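Local coordinates for protein 3-hydroxyadipyl-CoA dehydrogenase (Escherichia coli, PDB 3MOG) that catalyses the NAD-dependent oxidation of (3S)-3-hydroxyadipyl-CoA to 3-oxoadipyl-CoA, a step in the degradation of phenylacetate, at residues V23-H29 with L172-K178; W203-E207 with S262-L268; V292-E296 with T378-I382; E412-D416 with G428-W432. The contacts are given in a common frame with arbitrary orientation. Numbering follows the deposited sequence.

Contact 1: V23-H29 with L172-K178; sequences VAASHGH and LTLSWGK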
# COMPACT_ATOMS: atom_id res chain seq x y z
N VAL C 23 18.35 -34.13 17.65
CA VAL C 23 19.07 -34.30 16.39
C VAL C 23 20.57 -34.24 16.60
O VAL C 23 21.31 -35.12 16.14
CB VAL C 23 18.66 -33.25 15.34
CG1 VAL C 23 19.56 -33.30 14.10
CG2 VAL C 23 17.20 -33.44 14.94
N ALA C 24 21.02 -33.20 17.31
CA ALA C 24 22.43 -33.01 17.58
C ALA C 24 23.02 -34.16 18.41
O ALA C 24 24.04 -34.72 18.03
CB ALA C 24 22.71 -31.63 18.22
N ALA C 25 22.35 -34.55 19.49
CA ALA C 25 22.83 -35.66 20.34
C ALA C 25 22.78 -37.02 19.64
O ALA C 25 23.65 -37.86 19.86
CB ALA C 25 22.08 -35.72 21.65
N SER C 26 21.76 -37.23 18.80
CA SER C 26 21.63 -38.51 18.08
C SER C 26 22.72 -38.72 17.03
O SER C 26 22.87 -39.82 16.51
CB SER C 26 20.22 -38.70 17.48
OG SER C 26 20.09 -38.07 16.22
N HIS C 27 23.50 -37.67 16.76
CA HIS C 27 24.57 -37.71 15.78
C HIS C 27 25.97 -37.53 16.39
O HIS C 27 26.93 -37.19 15.68
CB HIS C 27 24.32 -36.68 14.66
CG HIS C 27 23.21 -37.06 13.73
ND1 HIS C 27 21.90 -36.66 13.93
CD2 HIS C 27 23.21 -37.81 12.60
CE1 HIS C 27 21.14 -37.15 12.96
NE2 HIS C 27 21.91 -37.85 12.14
N GLY C 28 26.09 -37.76 17.70
CA GLY C 28 27.40 -37.85 18.34
C GLY C 28 27.88 -36.61 19.05
O GLY C 28 29.01 -36.57 19.54
N HIS C 29 27.03 -35.59 19.12
CA HIS C 29 27.41 -34.36 19.79
C HIS C 29 26.98 -34.33 21.25
O HIS C 29 25.86 -34.69 21.58
CB HIS C 29 26.85 -33.14 19.06
CG HIS C 29 27.34 -33.02 17.65
ND1 HIS C 29 28.45 -32.28 17.32
CD2 HIS C 29 26.90 -33.58 16.50
CE1 HIS C 29 28.66 -32.37 16.02
NE2 HIS C 29 27.74 -33.16 15.50
N LEU C 172 27.67 -29.34 8.50
CA LEU C 172 27.23 -29.92 9.76
C LEU C 172 25.80 -30.49 9.70
O LEU C 172 25.56 -31.62 10.16
CB LEU C 172 27.38 -28.89 10.89
CG LEU C 172 26.90 -29.31 12.29
CD1 LEU C 172 27.84 -30.33 12.93
CD2 LEU C 172 26.79 -28.08 13.14
N THR C 173 24.86 -29.74 9.10
CA THR C 173 23.48 -30.24 8.95
C THR C 173 23.38 -31.39 7.96
O THR C 173 22.56 -32.30 8.13
CB THR C 173 22.46 -29.14 8.59
OG1 THR C 173 22.88 -28.47 7.40
CG2 THR C 173 22.34 -28.12 9.73
N LEU C 174 24.21 -31.36 6.92
CA LEU C 174 24.40 -32.54 6.05
C LEU C 174 24.74 -33.73 6.94
O LEU C 174 24.03 -34.73 6.94
CB LEU C 174 25.49 -32.31 4.98
CG LEU C 174 25.07 -31.62 3.66
CD1 LEU C 174 26.26 -31.31 2.76
CD2 LEU C 174 24.02 -32.43 2.89
N SER C 175 25.76 -33.57 7.78
CA SER C 175 26.14 -34.64 8.72
C SER C 175 25.04 -35.05 9.72
O SER C 175 25.10 -36.15 10.26
CB SER C 175 27.46 -34.30 9.43
OG SER C 175 27.26 -33.39 10.50
N TRP C 176 24.04 -34.19 9.94
CA TRP C 176 22.87 -34.57 10.77
C TRP C 176 21.73 -35.19 9.96
O TRP C 176 20.60 -35.37 10.47
CB TRP C 176 22.35 -33.38 11.60
CG TRP C 176 23.34 -32.83 12.59
CD1 TRP C 176 24.54 -33.38 12.94
CD2 TRP C 176 23.21 -31.64 13.39
NE1 TRP C 176 25.17 -32.60 13.88
CE2 TRP C 176 24.38 -31.53 14.18
CE3 TRP C 176 22.22 -30.65 13.50
CZ2 TRP C 176 24.59 -30.46 15.07
CZ3 TRP C 176 22.42 -29.60 14.40
CH2 TRP C 176 23.60 -29.51 15.16
N GLY C 177 22.03 -35.55 8.70
CA GLY C 177 21.05 -36.16 7.81
C GLY C 177 19.99 -35.18 7.34
O GLY C 177 18.89 -35.59 6.94
N LYS C 178 20.30 -33.89 7.41
CA LYS C 178 19.40 -32.84 6.94
C LYS C 178 19.79 -32.40 5.55
O LYS C 178 20.80 -32.85 5.00
CB LYS C 178 19.40 -31.62 7.88
CG LYS C 178 18.95 -31.88 9.32
CD LYS C 178 17.63 -32.63 9.39
CE LYS C 178 17.22 -32.87 10.84
NZ LYS C 178 15.96 -33.67 10.94
O HOH W 1 27.88 -34.67 13.07
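Two helix ends of the NAD-binding domain meet here, each running out into a loop, with the backbones closest where the CA atoms of His27 and Trp176 lie 6.2 Å apart. The second helix closes with a Schellman motif: Lys178 N bonds Thr173 O at 2.9 Å and Gly177 N bonds Leu174 O at 2.8 Å, Gly177 being the C-prime residue with positive phi. Gly28, with phi 99°, lies between His27 and His29, and the CA-to-CB bonds of both histidines point toward segment 172-178. The indole fills the gap between the segments. Ala24 CB sits over its six-membered ring, 4.1 Å from the centroid, in a CH-pi contact, and Val23 CG1 packs on Trp176 CB at 3.7 Å. On the exposed side the His27 ring lies over the Trp176 backbone, its centroid 3.6 Å from Trp176 CA, and is held in place by its own helix through His27 ND1 to Val23 O, 2.8 Å. His29 completes the aromatic cluster; water 1 joins His29 NE2 to Ser175 OG, 2.9 Å from each, while His29 ND1 bonds Gln6 O. Lys178 passes Val23 and gives its amine to the carbonyls of Ala147 and Met150. Helices 15-26 and 163-175 are thereby joined over the Rossmann-type sheet: Trp176 rests on Leu87 and Ile89 of strand 87-90, Ala24 on Val31 of strand 31-34.

Contact 2: W203-E207 with S262-L268; sequences WRALE and SLVQQEL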
# COMPACT_ATOMS: atom_id res chain seq x y z
N TRP C 203 -8.20 -18.25 0.37
CA TRP C 203 -9.01 -17.22 1.05
C TRP C 203 -9.79 -16.31 0.09
O TRP C 203 -10.95 -15.97 0.34
CB TRP C 203 -8.16 -16.38 1.98
CG TRP C 203 -7.55 -17.17 3.12
CD1 TRP C 203 -6.22 -17.34 3.39
CD2 TRP C 203 -8.26 -17.87 4.15
NE1 TRP C 203 -6.06 -18.11 4.51
CE2 TRP C 203 -7.29 -18.46 5.00
CE3 TRP C 203 -9.62 -18.06 4.45
CZ2 TRP C 203 -7.64 -19.23 6.12
CZ3 TRP C 203 -9.96 -18.83 5.56
CH2 TRP C 203 -8.97 -19.39 6.39
N ARG C 204 -9.16 -15.93 -1.03
CA ARG C 204 -9.82 -15.11 -2.03
C ARG C 204 -10.97 -15.86 -2.70
O ARG C 204 -12.05 -15.30 -2.91
CB ARG C 204 -8.84 -14.62 -3.08
CG ARG C 204 -8.21 -13.30 -2.69
CD ARG C 204 -7.32 -12.84 -3.79
NE ARG C 204 -8.07 -12.25 -4.90
CZ ARG C 204 -7.87 -11.02 -5.34
NH1 ARG C 204 -6.96 -10.25 -4.74
NH2 ARG C 204 -8.56 -10.55 -6.37
N ALA C 205 -10.73 -17.13 -3.02
CA ALA C 205 -11.75 -18.00 -3.60
C ALA C 205 -12.91 -18.15 -2.61
O ALA C 205 -14.07 -17.96 -2.97
CB ALA C 205 -11.15 -19.37 -3.96
N LEU C 206 -12.57 -18.42 -1.35
CA LEU C 206 -13.53 -18.51 -0.25
C LEU C 206 -14.37 -17.24 -0.04
O LEU C 206 -15.57 -17.34 0.16
CB LEU C 206 -12.82 -18.88 1.05
CG LEU C 206 -13.59 -19.56 2.16
CD1 LEU C 206 -14.66 -20.51 1.61
CD2 LEU C 206 -12.59 -20.32 3.00
N GLU C 207 -13.73 -16.07 -0.11
CA GLU C 207 -14.42 -14.79 0.10
C GLU C 207 -15.39 -14.50 -1.02
O GLU C 207 -16.38 -13.80 -0.83
CB GLU C 207 -13.41 -13.63 0.24
CG GLU C 207 -13.99 -12.30 0.78
CD GLU C 207 -12.92 -11.27 1.17
OE1 GLU C 207 -11.73 -11.49 0.88
OE2 GLU C 207 -13.28 -10.24 1.78
N SER C 262 -6.28 -11.77 4.69
CA SER C 262 -7.71 -11.95 4.40
C SER C 262 -8.60 -11.50 5.57
O SER C 262 -8.32 -11.84 6.71
CB SER C 262 -7.98 -13.43 4.12
OG SER C 262 -9.33 -13.65 3.76
N LEU C 263 -9.69 -10.78 5.28
CA LEU C 263 -10.69 -10.48 6.32
C LEU C 263 -11.42 -11.75 6.78
O LEU C 263 -11.93 -11.81 7.89
CB LEU C 263 -11.74 -9.46 5.86
CG LEU C 263 -11.32 -8.03 5.52
CD1 LEU C 263 -12.37 -7.48 4.58
CD2 LEU C 263 -11.14 -7.11 6.75
N VAL C 264 -11.45 -12.77 5.91
CA VAL C 264 -12.05 -14.06 6.25
C VAL C 264 -11.19 -14.79 7.27
O VAL C 264 -11.73 -15.37 8.22
CB VAL C 264 -12.27 -14.95 4.99
CG1 VAL C 264 -12.99 -16.25 5.37
CG2 VAL C 264 -13.07 -14.19 3.96
N GLN C 265 -9.87 -14.74 7.10
CA GLN C 265 -8.97 -15.35 8.07
C GLN C 265 -8.93 -14.56 9.37
O GLN C 265 -9.01 -15.15 10.45
CB GLN C 265 -7.55 -15.55 7.52
CG GLN C 265 -6.74 -16.53 8.38
CD GLN C 265 -5.35 -16.81 7.85
OE1 GLN C 265 -4.74 -15.97 7.17
NE2 GLN C 265 -4.80 -17.97 8.20
N GLN C 266 -8.80 -13.24 9.26
CA GLN C 266 -8.79 -12.34 10.42
C GLN C 266 -10.00 -12.61 11.30
O GLN C 266 -9.86 -12.76 12.50
CB GLN C 266 -8.80 -10.86 9.99
CG GLN C 266 -8.61 -9.91 11.19
CD GLN C 266 -8.48 -8.45 10.84
OE1 GLN C 266 -7.47 -7.83 11.13
NE2 GLN C 266 -9.52 -7.88 10.23
N GLU C 267 -11.18 -12.66 10.68
CA GLU C 267 -12.44 -12.96 11.38
C GLU C 267 -12.39 -14.25 12.19
O GLU C 267 -12.88 -14.29 13.32
CB GLU C 267 -13.62 -13.00 10.41
CG GLU C 267 -14.97 -12.91 11.07
CD GLU C 267 -15.45 -11.47 11.27
OE1 GLU C 267 -14.62 -10.56 11.49
OE2 GLU C 267 -16.68 -11.28 11.20
N LEU C 268 -11.78 -15.30 11.61
CA LEU C 268 -11.64 -16.58 12.29
C LEU C 268 -10.70 -16.51 13.50
O LEU C 268 -10.94 -17.19 14.51
CB LEU C 268 -11.17 -17.68 11.33
CG LEU C 268 -12.09 -18.19 10.20
CD1 LEU C 268 -11.39 -19.33 9.46
CD2 LEU C 268 -13.47 -18.64 10.68
O HOH W 2 -10.26 -9.75 2.65
O HOH W 3 -9.42 -13.01 1.03
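This is a perpendicular helix-helix packing within the all-helical first C-terminal domain of the 3-hydroxyacyl-CoA dehydrogenase family: the short axes of 203-207 and 263-268 cross at 90° and approach to 9.9 Å. Apolar contacts centre on Trp203, whose indole lies along the second helix. Its CE3 meets Val264 CG1 at 3.9 Å and its CH2 meets Leu268 CD1 at 3.9 Å, so it bridges one turn of that helix. One turn further along its own helix, Glu207 lays its CB against Val264 CG2 at 3.8 Å. A CH-pi contact supplements this packing, with Gln265 CB over the six-membered ring of Trp203, 4.0 Å from the centroid; the amide of Gln265 turns elsewhere, bonding Asn242 and Gln239. Helices 230-237 and 239-252 add Leu231, Thr234 and Gln239 around the indole, and Phe253 of the second subunit packs on Leu263.

The polar part lies at the start of the second helix. Ser262 is its N-cap, its OG accepting from Val264 N at 3.1 Å. No direct hydrogen bond spans the segments; instead, two waters link the carboxylate of Glu207 to this helix start. Water 2 donates to Glu207 OE1 and accepts from Leu263 N, 2.9 Å from each, and water 3 lies 2.8 Å from both Glu207 OE1 and Ser262 OG.

Contact 3: V292-E296 with T378-I382; sequences VVGLE and TVLQI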
# COMPACT_ATOMS: atom_id res chain seq x y z
N VAL C 292 -15.61 -35.59 -0.63
CA VAL C 292 -16.15 -34.86 -1.77
C VAL C 292 -16.52 -35.84 -2.88
O VAL C 292 -15.72 -36.71 -3.24
CB VAL C 292 -15.18 -33.78 -2.31
CG1 VAL C 292 -15.34 -32.49 -1.53
CG2 VAL C 292 -13.74 -34.28 -2.25
N VAL C 293 -17.73 -35.70 -3.41
CA VAL C 293 -18.30 -36.71 -4.31
C VAL C 293 -17.96 -36.46 -5.78
O VAL C 293 -17.33 -37.30 -6.43
CB VAL C 293 -19.85 -36.86 -4.13
CG1 VAL C 293 -20.38 -38.00 -5.00
CG2 VAL C 293 -20.22 -37.10 -2.66
N GLY C 294 -18.37 -35.32 -6.30
CA GLY C 294 -18.28 -35.08 -7.73
C GLY C 294 -19.59 -35.43 -8.40
O GLY C 294 -20.41 -36.14 -7.83
N LEU C 295 -19.77 -34.93 -9.62
CA LEU C 295 -21.04 -35.08 -10.31
C LEU C 295 -21.31 -36.52 -10.71
O LEU C 295 -20.40 -37.25 -11.12
CB LEU C 295 -21.08 -34.14 -11.51
CG LEU C 295 -20.92 -32.66 -11.12
CD1 LEU C 295 -20.43 -31.82 -12.30
CD2 LEU C 295 -22.21 -32.05 -10.49
N GLU C 296 -22.57 -36.95 -10.55
CA GLU C 296 -23.01 -38.29 -10.95
C GLU C 296 -22.79 -38.50 -12.45
O GLU C 296 -22.80 -37.53 -13.22
CB GLU C 296 -24.49 -38.51 -10.62
CG GLU C 296 -24.76 -38.98 -9.18
CD GLU C 296 -24.65 -37.88 -8.14
OE1 GLU C 296 -24.99 -36.71 -8.45
OE2 GLU C 296 -24.24 -38.18 -7.00
N THR C 378 -12.84 -37.20 -11.79
CA THR C 378 -13.92 -36.72 -10.94
C THR C 378 -14.14 -35.24 -11.25
O THR C 378 -13.25 -34.41 -11.02
CB THR C 378 -13.59 -36.85 -9.44
OG1 THR C 378 -13.15 -38.18 -9.14
CG2 THR C 378 -14.81 -36.51 -8.59
N VAL C 379 -15.33 -34.93 -11.76
CA VAL C 379 -15.68 -33.57 -12.17
C VAL C 379 -16.39 -32.81 -11.06
O VAL C 379 -17.49 -33.18 -10.66
CB VAL C 379 -16.60 -33.59 -13.42
CG1 VAL C 379 -16.88 -32.18 -13.90
CG2 VAL C 379 -15.98 -34.41 -14.52
N LEU C 380 -15.75 -31.74 -10.56
CA LEU C 380 -16.38 -30.83 -9.59
C LEU C 380 -16.74 -29.51 -10.26
O LEU C 380 -15.90 -28.92 -10.93
CB LEU C 380 -15.46 -30.55 -8.41
CG LEU C 380 -15.09 -31.70 -7.48
CD1 LEU C 380 -13.95 -31.29 -6.59
CD2 LEU C 380 -16.28 -32.13 -6.64
N GLN C 381 -17.97 -29.05 -10.07
CA GLN C 381 -18.41 -27.82 -10.71
C GLN C 381 -18.36 -26.62 -9.76
O GLN C 381 -18.91 -26.68 -8.66
CB GLN C 381 -19.81 -27.97 -11.30
CG GLN C 381 -20.15 -26.88 -12.30
CD GLN C 381 -21.44 -27.13 -13.07
OE1 GLN C 381 -22.07 -28.19 -12.95
NE2 GLN C 381 -21.84 -26.15 -13.88
N ILE C 382 -17.70 -25.54 -10.20
CA ILE C 382 -17.54 -24.34 -9.37
C ILE C 382 -17.99 -23.08 -10.13
O ILE C 382 -18.43 -23.19 -11.27
CB ILE C 382 -16.08 -24.19 -8.87
CG1 ILE C 382 -15.11 -23.95 -10.03
CG2 ILE C 382 -15.65 -25.43 -8.07
CD1 ILE C 382 -13.64 -23.72 -9.58
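Val292 opens the segment with its CB directed at the strand, though its side chain stays 4.8 Å away and packs on Glu214 and Ala218 of helix 213-223. Val293 turns its side chain away from the strand and contributes its backbone: Val293 O lies 3.4 Å from Thr378 CG2. At Gly294 the chain comes closest, its CA 5.0 Å from that of Leu380. The backbone angles of Gly294, phi 95° and psi 162°, favour glycine, and a CB there would run into Thr378 CG2; the bare CA instead nestles 3.6 Å from Val379 O and 3.7 Å from Leu380 CD2. Leu295 then provides the one hydrogen bond between the segments, Leu295 N to Val379 O at 3.1 Å and nearly straight, at 168°. Its side chain folds back over the strand, Leu295 CD1 reaching Val379 CG1 at 3.9 Å and Gln381 CB at 4.0 Å, and also touches Ile369 of helix 362-373. At Glu296 the chain moves away from strand 378-381, its carbonyl accepting from Gln373. An irregular linker is thus laid across the outer side of strand 378-381, which pairs through its backbone with strand 351-356. Strand 378-381 is the edge strand of the reduced Rossmann-fold domain of this family.

Contact 4: E412-D416 with G428-W432; sequences EQDID and GPLAW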
# COMPACT_ATOMS: atom_id res chain seq x y z
N GLU C 412 18.28 -21.06 -7.57
CA GLU C 412 17.13 -21.79 -8.12
C GLU C 412 16.97 -23.17 -7.48
O GLU C 412 15.87 -23.54 -7.03
CB GLU C 412 17.22 -21.90 -9.65
CG GLU C 412 16.21 -22.88 -10.25
CD GLU C 412 16.35 -23.04 -11.74
OE1 GLU C 412 15.63 -22.33 -12.48
OE2 GLU C 412 17.18 -23.88 -12.16
N GLN C 413 18.06 -23.93 -7.41
CA GLN C 413 18.00 -25.27 -6.81
C GLN C 413 17.59 -25.27 -5.34
O GLN C 413 16.86 -26.16 -4.90
CB GLN C 413 19.28 -26.10 -7.06
CG GLN C 413 20.51 -25.75 -6.24
CD GLN C 413 21.52 -26.90 -6.16
OE1 GLN C 413 21.16 -28.05 -5.89
NE2 GLN C 413 22.79 -26.59 -6.39
N ASP C 414 18.00 -24.24 -4.59
CA ASP C 414 17.64 -24.18 -3.17
C ASP C 414 16.19 -23.78 -2.94
O ASP C 414 15.60 -24.19 -1.94
CB ASP C 414 18.58 -23.26 -2.42
CG ASP C 414 19.92 -23.92 -2.11
OD1 ASP C 414 20.08 -25.14 -2.39
OD2 ASP C 414 20.80 -23.21 -1.57
N ILE C 415 15.64 -23.00 -3.85
CA ILE C 415 14.22 -22.66 -3.82
C ILE C 415 13.37 -23.91 -4.09
O ILE C 415 12.42 -24.18 -3.36
CB ILE C 415 13.90 -21.48 -4.79
CG1 ILE C 415 14.63 -20.20 -4.32
CG2 ILE C 415 12.38 -21.22 -4.87
CD1 ILE C 415 14.52 -19.00 -5.26
N ASP C 416 13.75 -24.69 -5.10
CA ASP C 416 13.03 -25.95 -5.39
C ASP C 416 13.10 -26.90 -4.19
O ASP C 416 12.07 -27.41 -3.74
CB ASP C 416 13.57 -26.63 -6.65
CG ASP C 416 13.09 -25.98 -7.95
OD1 ASP C 416 12.09 -25.23 -7.92
OD2 ASP C 416 13.73 -26.22 -9.00
N GLY C 428 9.32 -28.72 -6.96
CA GLY C 428 9.82 -27.39 -6.67
C GLY C 428 9.25 -26.45 -7.73
O GLY C 428 9.12 -26.84 -8.89
N PRO C 429 8.90 -25.21 -7.35
CA PRO C 429 8.12 -24.30 -8.23
C PRO C 429 8.81 -23.93 -9.55
O PRO C 429 8.13 -23.73 -10.56
CB PRO C 429 7.91 -23.04 -7.38
CG PRO C 429 8.57 -23.30 -6.07
CD PRO C 429 9.42 -24.52 -6.15
N LEU C 430 10.14 -23.85 -9.54
CA LEU C 430 10.88 -23.49 -10.74
C LEU C 430 10.90 -24.65 -11.72
O LEU C 430 10.65 -24.46 -12.91
CB LEU C 430 12.28 -22.99 -10.39
CG LEU C 430 12.13 -21.78 -9.44
CD1 LEU C 430 13.39 -21.43 -8.71
CD2 LEU C 430 11.61 -20.58 -10.16
N ALA C 431 11.14 -25.86 -11.20
CA ALA C 431 11.05 -27.09 -11.99
C ALA C 431 9.64 -27.27 -12.49
O ALA C 431 9.43 -27.76 -13.59
CB ALA C 431 11.46 -28.31 -11.16
N TRP C 432 8.68 -26.88 -11.66
CA TRP C 432 7.28 -26.96 -12.02
C TRP C 432 6.93 -26.03 -13.18
O TRP C 432 6.22 -26.43 -14.10
CB TRP C 432 6.41 -26.63 -10.82
CG TRP C 432 5.12 -27.37 -10.80
CD1 TRP C 432 4.54 -28.06 -11.84
CD2 TRP C 432 4.22 -27.47 -9.70
NE1 TRP C 432 3.35 -28.59 -11.44
CE2 TRP C 432 3.12 -28.25 -10.14
CE3 TRP C 432 4.24 -27.00 -8.39
CZ2 TRP C 432 2.05 -28.56 -9.30
CZ3 TRP C 432 3.17 -27.31 -7.55
CH2 TRP C 432 2.08 -28.08 -8.01
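A carboxylate from one helix caps the N-terminus of the next, receiving its first free N-H groups, at the junction of helices 412-422 and 429-436 in the second C-terminal domain. Asp416, with chi1 in the m well, swings its carboxylate over the start of helix 429-436, where Gly428 occupies the N-cap position and has no side chain to cap with. The backbones are in contact, Asp416 CA lying 3.7 Å from Gly428 CA; a CB on Gly428 would collide with Asp416 CB. Leu430, m at chi1 and t at chi2, extends its CD1 to Ile415 CB at 4.0 Å and to Glu412 CG at 3.5 Å. Glu412 is t at both chi1 and chi2, so its aliphatic part covers Leu430 while its carboxylate forms a salt bridge with Arg466. Ile415 and Pro429 both rest on Ala401 of helix 390-406. Asp416 OD1 accepts from Leu430 N at 2.9 Å, and Ala431 N adds weak bonds to Asp416 OD1 at 3.5 Å and OD2 at 3.4 Å.

In the fold
Contacts 1 and 4 are largely buried, whereas contacts 2 and 3 are only partly so. No two share a helix or strand, and none touches another; contacts 2 and 3 come nearest, about 8 Å between closest atoms, with helix 213-223 reaching both. Contacts 1 and 3 lie on opposite sides of the chain's centre, about 47 Å between centres, one among the helices of the full NAD-binding domain, the other at the edge of the reduced one. Contacts 2 and 4 each join two helices, within the first and second C-terminal domain respectively. Chemistry follows place: aromatic packing in contact 1, tryptophan with bridging waters beside a subunit interface in contact 2, a single backbone hydrogen bond with side-chain contacts in contact 3, and direct carboxylate-to-amide bonding in contact 4.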